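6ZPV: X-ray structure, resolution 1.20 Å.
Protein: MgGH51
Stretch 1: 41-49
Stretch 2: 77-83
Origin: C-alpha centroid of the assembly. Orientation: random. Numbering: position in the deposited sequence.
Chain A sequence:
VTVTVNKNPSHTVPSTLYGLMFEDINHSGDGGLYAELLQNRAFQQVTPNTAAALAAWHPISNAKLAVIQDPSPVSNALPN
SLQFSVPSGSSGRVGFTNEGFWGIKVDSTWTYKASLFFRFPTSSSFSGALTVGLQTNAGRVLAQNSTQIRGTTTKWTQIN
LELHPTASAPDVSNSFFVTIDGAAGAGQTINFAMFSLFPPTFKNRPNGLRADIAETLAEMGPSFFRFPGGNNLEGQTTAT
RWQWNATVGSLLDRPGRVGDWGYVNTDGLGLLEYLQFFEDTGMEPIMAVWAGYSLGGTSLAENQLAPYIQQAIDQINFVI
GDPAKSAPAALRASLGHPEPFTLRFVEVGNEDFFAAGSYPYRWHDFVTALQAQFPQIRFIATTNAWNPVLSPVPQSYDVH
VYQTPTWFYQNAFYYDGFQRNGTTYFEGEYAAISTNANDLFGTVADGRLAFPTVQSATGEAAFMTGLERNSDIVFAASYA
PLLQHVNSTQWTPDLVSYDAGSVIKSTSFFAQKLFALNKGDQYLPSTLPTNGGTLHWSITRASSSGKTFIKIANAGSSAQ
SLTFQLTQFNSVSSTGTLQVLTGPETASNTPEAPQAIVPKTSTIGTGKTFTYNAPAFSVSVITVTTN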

# COMPACT_ATOMS: atom_id res chain seq x y z
N ARG A 41 6.00 -15.41 10.85
CA ARG A 41 6.78 -15.15 12.06
C ARG A 41 6.20 -15.76 13.33
O ARG A 41 6.92 -15.99 14.29
CB ARG A 41 6.99 -13.67 12.25
CG ARG A 41 5.76 -12.87 12.67
CD ARG A 41 6.05 -11.39 12.82
NE ARG A 41 4.88 -10.65 13.18
CZ ARG A 41 4.78 -9.33 13.21
NH1 ARG A 41 5.85 -8.57 12.99
NH2 ARG A 41 3.63 -8.74 13.50
N ALA A 42 4.88 -15.95 13.34
CA ALA A 42 4.18 -16.39 14.56
C ALA A 42 3.18 -17.50 14.24
O ALA A 42 2.31 -17.79 15.07
CB ALA A 42 3.51 -15.22 15.23
N PHE A 43 3.34 -18.18 13.11
CA PHE A 43 2.55 -19.37 12.77
C PHE A 43 1.06 -19.01 12.80
O PHE A 43 0.21 -19.85 13.15
CB PHE A 43 2.90 -20.54 13.70
CG PHE A 43 4.40 -20.73 13.75
CD1 PHE A 43 5.10 -21.28 12.71
CD2 PHE A 43 5.13 -20.21 14.80
CE1 PHE A 43 6.49 -21.29 12.70
CE2 PHE A 43 6.50 -20.21 14.79
CZ PHE A 43 7.18 -20.73 13.76
N GLN A 44 0.71 -17.79 12.39
CA GLN A 44 -0.69 -17.41 12.47
C GLN A 44 -1.50 -18.07 11.34
O GLN A 44 -1.09 -18.11 10.17
CB GLN A 44 -0.83 -15.89 12.28
CG GLN A 44 -0.39 -15.12 13.52
CD GLN A 44 -0.06 -13.66 13.18
OE1 GLN A 44 0.92 -13.40 12.45
NE2 GLN A 44 -0.87 -12.70 13.66
N GLN A 45 -2.66 -18.59 11.75
CA GLN A 45 -3.67 -19.09 10.78
C GLN A 45 -3.15 -20.21 9.92
O GLN A 45 -3.59 -20.34 8.76
CB GLN A 45 -4.25 -17.94 9.94
CG GLN A 45 -4.84 -16.79 10.77
CD GLN A 45 -6.02 -17.15 11.63
OE1 GLN A 45 -6.65 -18.20 11.47
NE2 GLN A 45 -6.33 -16.29 12.56
N VAL A 46 -2.27 -21.04 10.48
CA VAL A 46 -1.85 -22.27 9.78
C VAL A 46 -2.29 -23.48 10.60
O VAL A 46 -2.62 -23.36 11.78
CB VAL A 46 -0.32 -22.32 9.56
CG1 VAL A 46 0.11 -21.13 8.70
CG2 VAL A 46 0.46 -22.34 10.87
N THR A 47 -2.31 -24.64 9.95
CA THR A 47 -2.77 -25.90 10.57
C THR A 47 -1.57 -26.63 11.16
O THR A 47 -0.59 -26.97 10.47
CB THR A 47 -3.46 -26.76 9.51
OG1 THR A 47 -4.54 -26.04 8.96
CG2 THR A 47 -3.92 -28.08 10.10
N PRO A 48 -1.58 -26.92 12.48
CA PRO A 48 -0.47 -27.66 13.10
C PRO A 48 -0.15 -28.96 12.39
O PRO A 48 -1.02 -29.61 11.83
CB PRO A 48 -0.98 -27.87 14.52
CG PRO A 48 -1.96 -26.78 14.78
CD PRO A 48 -2.60 -26.50 13.47
N ASN A 49 1.14 -29.31 12.49
CA ASN A 49 1.59 -30.63 12.04
C ASN A 49 1.41 -30.82 10.53
O ASN A 49 1.13 -31.94 10.05
CB ASN A 49 0.98 -31.76 12.87
CG ASN A 49 1.34 -31.62 14.35
OD1 ASN A 49 2.55 -31.65 14.71
ND2 ASN A 49 0.35 -31.30 15.17
N ALA A 77 -4.19 -15.53 21.31
CA ALA A 77 -4.22 -14.98 19.94
C ALA A 77 -3.20 -15.69 19.04
O ALA A 77 -3.33 -15.55 17.83
CB ALA A 77 -3.97 -13.49 19.95
N LEU A 78 -2.22 -16.35 19.62
CA LEU A 78 -1.12 -17.02 18.93
C LEU A 78 -1.04 -18.46 19.42
O LEU A 78 -0.07 -18.85 20.13
CB LEU A 78 0.21 -16.26 19.14
CG LEU A 78 0.21 -14.81 18.61
CD1 LEU A 78 1.53 -14.14 19.00
CD2 LEU A 78 -0.01 -14.75 17.10
N PRO A 79 -2.02 -19.30 19.02
CA PRO A 79 -2.11 -20.64 19.61
C PRO A 79 -1.04 -21.63 19.14
O PRO A 79 -0.91 -22.69 19.76
CB PRO A 79 -3.50 -21.10 19.16
CG PRO A 79 -3.74 -20.33 17.87
CD PRO A 79 -3.16 -18.99 18.18
N ASN A 80 -0.31 -21.30 18.07
CA ASN A 80 0.69 -22.21 17.53
C ASN A 80 2.07 -21.82 17.98
O ASN A 80 2.41 -20.66 18.09
CB ASN A 80 0.60 -22.19 16.00
CG ASN A 80 -0.72 -22.73 15.44
OD1 ASN A 80 -1.35 -23.60 16.07
ND2 ASN A 80 -1.10 -22.22 14.25
N SER A 81 2.90 -22.85 18.18
CA SER A 81 4.31 -22.73 18.53
C SER A 81 5.18 -23.58 17.61
O SER A 81 4.69 -24.60 17.08
CB SER A 81 4.58 -23.16 19.97
OG SER A 81 3.90 -22.32 20.87
N LEU A 82 6.43 -23.19 17.46
CA LEU A 82 7.45 -24.03 16.81
C LEU A 82 8.04 -24.93 17.91
O LEU A 82 8.70 -24.43 18.83
CB LEU A 82 8.49 -23.16 16.13
CG LEU A 82 9.59 -23.89 15.43
CD1 LEU A 82 9.06 -24.65 14.21
CD2 LEU A 82 10.70 -22.92 15.02
N GLN A 83 7.87 -26.22 17.75
CA GLN A 83 8.50 -27.21 18.62
C GLN A 83 9.84 -27.62 17.96
O GLN A 83 9.85 -28.19 16.85
CB GLN A 83 7.59 -28.42 18.77
CG GLN A 83 8.20 -29.50 19.64
CD GLN A 83 7.29 -30.71 19.63
OE1 GLN A 83 6.47 -30.87 20.57
NE2 GLN A 83 7.35 -31.47 18.53
O HOH W 1 -0.39 -18.87 16.20
O HOH W 2 3.65 -18.01 17.56

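The contact is organised around one side chain, N80, the first residue of a strand, which reaches into the backbone of an irregular segment. Residues 41-49 form no helix or strand, but F43 to V46 make a type II beta turn, and the carbonyls at its two ends, F43 O and V46 O, lie close enough together for a single amide group to serve both. N80 ND2 donates to F43 O at 2.9 Å with a nearly straight N-H...O angle of 164°, and to V46 O at 3.1 Å with a more bent 138°. The primary amide nitrogen of asparagine carries two hydrogens, so N80 can bridge the ends of the turn.

The conformation of N80 suits this task. Its CA-to-CB bond points toward the turn, chi1 is m (-65°), and chi2 of -29° sets the amide so that ND2 meets the carbonyls while OD1 lies 3.5 Å from P48 CG. The backbones lie close here: the CA atoms of F43 and N80 are 5.8 Å apart, and the CB atoms of F43 and N80 approach to 3.6 Å. V46, also m, sets its CG2 3.7 Å from N80 ND2, packing a methyl beside the bonded amide.

F43 also points toward the other stretch. With its backbone at phi/psi 57/36, chi1 m (-50°) and chi2 -74°, it carries its ring along the strand, past N80 and S81, until F43 CZ meets L82 CB at 3.6 Å. This is an apolar contact with the ring oblique to its neighbour. S81 turns its CA-to-CB bond away.

Before the strand, L78 leaves CA sideways, but its m,t rotamer brings the end of the side chain nearer. Its CD2 lies 4.0 Å from A42 CB and 3.6 Å from Q44 CG, so one methyl touches both residues. Q44, m at chi1 and t at chi2, offers its aliphatic portion here while its NE2 is hydrogen-bonded elsewhere in the structure.

Water 1 donates to A42 O (3.1 Å) and accepts from N80 N (3.1 Å); water 2 donates to both A42 O (2.8 Å) and N80 O (3.0 Å). A42 O and N80 O, 4.2 Å apart, are both acceptors, and water 2 supplies a hydrogen to each. The rule is that one asparagine secures the turn, apolar contacts lie nearby, made by L78 and L82, and water joins backbone groups.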